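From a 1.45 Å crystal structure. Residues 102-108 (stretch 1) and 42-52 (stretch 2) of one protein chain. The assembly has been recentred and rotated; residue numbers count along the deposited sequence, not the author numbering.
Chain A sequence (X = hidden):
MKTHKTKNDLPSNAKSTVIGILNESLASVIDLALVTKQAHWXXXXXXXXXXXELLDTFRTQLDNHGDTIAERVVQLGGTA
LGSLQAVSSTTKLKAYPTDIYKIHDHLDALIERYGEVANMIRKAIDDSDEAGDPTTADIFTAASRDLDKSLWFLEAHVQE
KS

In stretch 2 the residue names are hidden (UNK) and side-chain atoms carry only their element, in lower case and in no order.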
# COMPACT_ATOMS: atom_id res chain seq x y z
N LYS A 102 5.27 31.92 21.86
CA LYS A 102 5.31 32.46 20.52
C LYS A 102 6.17 31.56 19.61
O LYS A 102 7.30 31.27 19.98
CB LYS A 102 5.94 33.87 20.50
CG LYS A 102 4.92 34.79 21.22
CD LYS A 102 5.11 36.24 20.83
CE LYS A 102 6.18 36.97 21.61
NZ LYS A 102 6.08 38.43 21.23
N ILE A 103 5.67 31.40 18.38
CA ILE A 103 6.46 30.50 17.47
C ILE A 103 7.85 31.07 17.18
O ILE A 103 8.76 30.28 17.08
CB ILE A 103 5.65 30.21 16.23
CG1 ILE A 103 4.51 29.29 16.76
CG2 ILE A 103 6.47 29.52 15.15
CD1 ILE A 103 3.41 29.12 15.76
N HIS A 104 7.93 32.40 17.01
CA HIS A 104 9.29 32.92 16.75
C HIS A 104 10.22 32.57 17.90
O HIS A 104 11.41 32.37 17.62
CB HIS A 104 9.18 34.46 16.62
CG HIS A 104 10.33 35.10 15.89
ND1 HIS A 104 10.12 36.28 15.21
CD2 HIS A 104 11.60 34.74 15.74
CE1 HIS A 104 11.29 36.62 14.64
NE2 HIS A 104 12.21 35.71 14.94
N ASP A 105 9.78 32.61 19.17
CA ASP A 105 10.64 32.30 20.30
C ASP A 105 11.08 30.84 20.30
O ASP A 105 12.25 30.52 20.53
CB ASP A 105 9.99 32.69 21.65
CG ASP A 105 9.81 34.18 21.87
OD1 ASP A 105 10.60 34.87 21.25
OD2 ASP A 105 8.88 34.49 22.64
N HIS A 106 10.16 29.95 19.88
CA HIS A 106 10.57 28.54 19.77
C HIS A 106 11.48 28.38 18.59
O HIS A 106 12.42 27.60 18.76
CB HIS A 106 9.28 27.69 19.53
CG HIS A 106 8.54 27.33 20.79
ND1 HIS A 106 8.98 26.48 21.78
CD2 HIS A 106 7.33 27.81 21.24
CE1 HIS A 106 8.11 26.41 22.77
NE2 HIS A 106 7.11 27.23 22.46
N LEU A 107 11.20 29.01 17.44
CA LEU A 107 12.14 28.89 16.32
C LEU A 107 13.54 29.35 16.72
O LEU A 107 14.49 28.66 16.36
CB LEU A 107 11.65 29.72 15.13
CG LEU A 107 10.38 29.15 14.43
CD1 LEU A 107 9.81 30.15 13.44
CD2 LEU A 107 10.77 27.84 13.73
N ASP A 108 13.66 30.48 17.46
CA ASP A 108 15.06 30.87 17.79
C ASP A 108 15.70 29.87 18.73
O ASP A 108 16.90 29.59 18.57
CB ASP A 108 14.97 32.26 18.50
CG ASP A 108 14.73 33.39 17.54
OD1 ASP A 108 14.22 34.44 18.06
OD2 ASP A 108 15.03 33.33 16.33
N UNK A 42 3.91 23.10 22.52
CA UNK A 42 3.66 24.39 23.15
C UNK A 42 3.70 25.59 22.25
O UNK A 42 3.65 26.77 22.70
o UNK A 42 3.31 23.56 26.03
n UNK A 42 5.36 22.66 25.73
c UNK A 42 4.65 24.58 24.33
c UNK A 42 4.42 23.56 25.43
N UNK A 43 3.75 25.40 20.94
CA UNK A 43 3.74 26.47 19.96
C UNK A 43 2.41 27.17 19.95
O UNK A 43 1.36 26.52 19.96
c UNK A 43 4.89 24.50 16.71
c UNK A 43 6.32 25.79 18.29
c UNK A 43 3.78 25.88 18.48
c UNK A 43 5.00 25.05 18.16
N UNK A 44 2.47 28.51 19.87
CA UNK A 44 1.21 29.26 19.75
C UNK A 44 1.41 30.38 18.74
O UNK A 44 2.42 31.07 18.88
c UNK A 44 -0.26 28.29 22.42
c UNK A 44 0.92 29.29 22.39
n UNK A 44 -1.26 26.44 23.66
c UNK A 44 -0.23 27.56 23.79
c UNK A 44 0.87 29.99 21.05
N UNK A 45 0.51 30.58 17.81
CA UNK A 45 0.61 31.73 16.87
C UNK A 45 0.14 31.31 15.51
O UNK A 45 -0.17 30.14 15.23
N UNK A 46 0.14 32.20 14.53
CA UNK A 46 -0.43 32.01 13.21
C UNK A 46 0.16 30.91 12.33
O UNK A 46 -0.55 30.39 11.47
c UNK A 46 -0.29 34.35 13.71
c UNK A 46 -0.33 33.40 12.58
c UNK A 46 0.44 33.66 14.84
N UNK A 47 1.42 30.62 12.66
CA UNK A 47 2.11 29.59 11.94
C UNK A 47 1.96 28.20 12.58
O UNK A 47 2.59 27.24 12.14
c UNK A 47 4.12 31.32 11.63
o UNK A 47 5.60 32.38 13.24
n UNK A 47 6.58 31.62 11.39
c UNK A 47 5.48 31.79 12.14
c UNK A 47 3.65 29.94 12.08
N UNK A 48 1.03 28.02 13.52
CA UNK A 48 0.99 26.79 14.28
C UNK A 48 1.02 25.50 13.46
O UNK A 48 1.89 24.68 13.75
c UNK A 48 0.25 25.29 17.07
c UNK A 48 -1.30 24.47 15.46
c UNK A 48 -1.42 23.27 16.10
c UNK A 48 -0.67 23.08 17.27
c UNK A 48 -0.31 26.78 15.15
c UNK A 48 0.16 24.08 17.78
c UNK A 48 -0.47 25.47 15.89
N UNK A 49 0.02 25.23 12.61
CA UNK A 49 -0.04 23.83 12.14
C UNK A 49 1.17 23.39 11.34
O UNK A 49 1.63 22.27 11.54
c UNK A 49 -1.41 23.57 11.46
c UNK A 49 -1.57 22.05 11.22
c UNK A 49 -1.66 21.20 12.49
c UNK A 49 -1.56 24.31 10.16
N UNK A 50 1.63 24.23 10.42
CA UNK A 50 2.76 23.71 9.60
C UNK A 50 4.02 23.53 10.42
O UNK A 50 4.77 22.56 10.23
c UNK A 50 3.02 24.72 8.48
N UNK A 51 4.30 24.40 11.38
CA UNK A 51 5.50 24.24 12.21
C UNK A 51 5.31 23.04 13.12
O UNK A 51 6.21 22.22 13.33
c UNK A 51 6.13 26.68 11.98
c UNK A 51 5.82 25.54 12.96
c UNK A 51 7.07 25.31 13.84
N UNK A 52 4.12 22.86 13.72
CA UNK A 52 3.86 21.74 14.61
C UNK A 52 4.09 20.43 13.86
O UNK A 52 4.74 19.53 14.39
c UNK A 52 1.85 20.80 15.93
c UNK A 52 1.03 19.77 15.67
n UNK A 52 2.06 20.78 17.29
n UNK A 52 0.78 19.09 16.88
c UNK A 52 1.38 19.76 17.82
c UNK A 52 2.39 21.88 15.03

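Position 42 carries two carbons, the second bearing one oxygen and one nitrogen. Its end leads away from stretch 1 and is hydrogen-bonded elsewhere in the structure; its backbone O lies 3.5 Å from H106 NE2. This is the short amide, N42.

Position 43 has four carbons forked at the second. Its CB sits 3.9 Å from I103 CG1, and one tip of the fork approaches the imidazole of H106. This is L43, whose CD2 is 3.7 Å from H106 CG.

Position 44 shows four carbons in a row ending in nitrogen. The amine leads away and is satisfied elsewhere; the contact comes through the backbone O, which accepts a weak hydrogen bond from I103 N at 3.3 Å and a CA-H...O contact from K102 CA at 3.6 Å. This is K44.

Position 45 has no side-chain atoms, and its O is 3.8 Å from I103 CD1: G45. At phi 143° and psi 179° a CB would be jammed against the preceding carbonyl O.

Position 46 has three carbons closing a ring onto the backbone N, and makes no contact with stretch 1: P46. A CB on G45 would lie 2.9 Å from P46 CD. P46 sits inside the type I turn that runs from G45 to position 48.

Position 47 has three carbons, the third carrying one oxygen and one nitrogen. The oxygen is 3.5 Å from I103 CG2 and the nitrogen 4.1 Å from L107 CD1. This is the longer amide, Q47, at the N-cap position.

Position 48 is one carbon followed by a six-carbon ring. Its N closes the turn on G45 O at 3.0 Å and also lies 3.4 Å from I103 CD1. This is F48.

Position 49, four carbons forked at the first with one arm two carbons long, points away: I49. Position 50, a single carbon out of reach, is A50.

Position 51 is one carbon carrying two more, one 4.3 Å from I103 CG2, the other 4.5 Å from L107 CD2: V51.

Position 52, one carbon and a five-membered ring of three carbons and two nitrogens, its end leading away, is H52.

The contact turns on I103, which is buried and points toward stretch 2, touching L43, K44, G45, Q47, F48 and V51. A single backbone bridge, K102 with K44, fixes the register where stretch 1 enters its helix. Beyond it the two helices run at 19° with axes 11.9 Å apart at closest approach, and I103 and L107 meet V51 between them. The rule is economical: one central isoleucine, flanked by H106 and L107, for packing.

Stretch 2, residues 42-52: NLKGPQFIAVH
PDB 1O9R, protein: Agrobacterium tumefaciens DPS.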